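PDB 3BGU: stress-response A/B barrel domain-containing protein from Thermobifida fusca, which is of unknown function but forms a dimer of ferredoxin-like chains of the stress-responsive alpha/beta barrel family, whose pocket holds a nitrobenzene molecule in the crystal. Local coordinates for residues 66-69 with 70-73. Residues are numbered along the deposited sequence; the frame is centred on the assembly and turned at random.
Sequences GLAA and GNYD. With EDO (1,2-ethanediol), chain K.
Ala68 and Asn71 are joined across a type II beta turn, in which Asn71 N donates to Ala68 O at 3.2 Å with an N-H...O angle of 149°. The turn lies in the loop between strands 56-63 and 74-81 of the ferredoxin-like sheet, at the surface of the chain. Gly70 takes its third position with a positive phi; a beta carbon there would run into the carbonyl oxygen of Ala69. Gly70 N is hydrogen-bonded to O2 of a 1,2-ethanediol, probably from the crystallisation liquor, at 3.3 Å. Asn71 folds its side chain back over the start of the turn: with CG anti to its own carbonyl carbon (chi1 -81°), the amide is carried beside the backbone N, and CG lies 3.2 Å from Ala68 O. The methyl of Ala68 touches the amide at both ends, CB standing 3.5 Å from Asn71 OD1 and 3.8 Å from Asn71 ND2. ND2 serves two acceptors, Asp64 OD1 in the same chain and Gln113 OE1 of the second subunit, which together fix the rotation of the amide and tie the turn to the dimer interface. With an alanine here, Asp64 and Gln113 of the second subunit would probably lose this shared donor, and the Ala68 methyl its amide neighbour. The two acceptors Asn71 OD1 and Ala68 O come within 3.3 Å of each other without bonding, while Asn71 N approaches Ala68 O tilted 24° from the carbonyl plane.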
ATOM      1  N   GLY A  66      -5.876 -13.216   4.550  1.00  5.07           N
ATOM      2  CA  GLY A  66      -6.473 -14.400   3.917  1.00  4.37           C
ATOM      3  C   GLY A  66      -7.863 -14.185   3.328  1.00  7.76           C
ATOM      4  O   GLY A  66      -8.628 -15.153   3.102  1.00  8.13           O
ATOM      5  N   LEU A  67      -8.202 -12.945   3.061  1.00  8.20           N
ATOM      6  CA  LEU A  67      -9.563 -12.566   2.557  1.00  6.59           C
ATOM      7  C   LEU A  67      -9.740 -12.647   1.054  1.00  9.71           C
ATOM      8  O   LEU A  67     -10.863 -12.476   0.558  1.00  9.95           O
ATOM      9  CB  LEU A  67      -9.962 -11.169   3.012  1.00  4.62           C
ATOM     10  CG  LEU A  67      -9.803 -10.826   4.492  1.00  8.98           C
ATOM     11  CD1 LEU A  67     -10.022  -9.346   4.769  1.00  9.37           C
ATOM     12  CD2 LEU A  67     -10.702 -11.714   5.335  1.00  9.11           C
ATOM     13  N   ALA A  68      -8.658 -12.852   0.308  1.00  8.27           N
ATOM     14  CA  ALA A  68      -8.775 -12.884  -1.178  1.00  8.65           C
ATOM     15  C   ALA A  68      -7.759 -13.806  -1.811  1.00  9.18           C
ATOM     16  O   ALA A  68      -6.550 -13.571  -1.748  1.00  8.63           O
ATOM     17  CB  ALA A  68      -8.681 -11.477  -1.772  1.00 11.49           C
ATOM     18  N   ALA A  69      -8.259 -14.877  -2.404  1.00 11.19           N
ATOM     19  CA  ALA A  69      -7.445 -15.788  -3.187  1.00 11.14           C
ATOM     20  C   ALA A  69      -6.497 -15.033  -4.126  1.00 10.40           C
ATOM     21  O   ALA A  69      -6.946 -14.217  -4.919  1.00 11.36           O
ATOM     22  CB  ALA A  69      -8.347 -16.720  -4.005  1.00 14.66           C
ATOM     23  N   GLY A  70      -5.195 -15.314  -4.014  1.00  5.69           N
ATOM     24  CA  GLY A  70      -4.182 -14.788  -4.937  1.00  4.60           C
ATOM     25  C   GLY A  70      -3.441 -13.595  -4.411  1.00  2.62           C
ATOM     26  O   GLY A  70      -2.551 -13.083  -5.101  1.00  2.66           O
ATOM     27  N   ASN A  71      -3.781 -13.175  -3.202  1.00  2.44           N
ATOM     28  CA  ASN A  71      -3.091 -12.036  -2.584  1.00  2.55           C
ATOM     29  C   ASN A  71      -1.639 -12.394  -2.272  1.00  2.11           C
ATOM     30  O   ASN A  71      -1.275 -13.565  -2.110  1.00  2.48           O
ATOM     31  CB  ASN A  71      -3.719 -11.633  -1.253  1.00  2.37           C
ATOM     32  CG  ASN A  71      -4.916 -10.790  -1.383  1.00  3.93           C
ATOM     33  OD1 ASN A  71      -5.402 -10.523  -2.480  1.00  4.19           O
ATOM     34  ND2 ASN A  71      -5.404 -10.310  -0.223  1.00  3.76           N
ATOM     35  N   TYR A  72      -0.835 -11.345  -2.119  1.00  2.14           N
ATOM     36  CA  TYR A  72       0.505 -11.502  -1.575  1.00  2.43           C
ATOM     37  C   TYR A  72       0.390 -11.674  -0.076  1.00  2.58           C
ATOM     38  O   TYR A  72      -0.723 -11.724   0.450  1.00  2.98           O
ATOM     39  CB  TYR A  72       1.397 -10.329  -2.025  1.00  4.36           C
ATOM     40  CG  TYR A  72       2.126 -10.569  -3.303  1.00  5.13           C
ATOM     41  CD1 TYR A  72       1.630 -11.451  -4.245  1.00  3.34           C
ATOM     42  CD2 TYR A  72       3.314  -9.923  -3.563  1.00  7.48           C
ATOM     43  CE1 TYR A  72       2.318 -11.707  -5.401  1.00 10.26           C
ATOM     44  CE2 TYR A  72       4.020 -10.152  -4.733  1.00  8.61           C
ATOM     45  CZ  TYR A  72       3.496 -11.069  -5.653  1.00 11.07           C
ATOM     46  OH  TYR A  72       4.127 -11.425  -6.840  1.00 11.54           O
ATOM     47  N   ASP A  73       1.527 -11.811   0.615  1.00  2.47           N
ATOM     48  CA  ASP A  73       1.532 -12.271   1.993  1.00  2.55           C
ATOM     49  C   ASP A  73       1.691 -11.176   3.036  1.00  2.51           C
ATOM     50  O   ASP A  73       1.432 -11.426   4.209  1.00  3.43           O
ATOM     51  CB  ASP A  73       2.689 -13.259   2.210  1.00  2.58           C
ATOM     52  CG  ASP A  73       2.514 -14.505   1.388  1.00  4.14           C
ATOM     53  OD1 ASP A  73       1.575 -15.241   1.696  1.00  5.00           O
ATOM     54  OD2 ASP A  73       3.220 -14.683   0.370  1.00 11.01           O
TER
HETATM   55  C1  EDO K 109      -1.394 -18.232  -1.242  1.00 16.23           C
HETATM   56  O1  EDO K 109      -1.045 -19.523  -1.851  1.00 14.16           O
HETATM   57  C2  EDO K 109      -2.915 -18.153  -0.982  1.00 16.25           C
HETATM   58  O2  EDO K 109      -3.681 -17.264  -1.882  1.00 17.61           O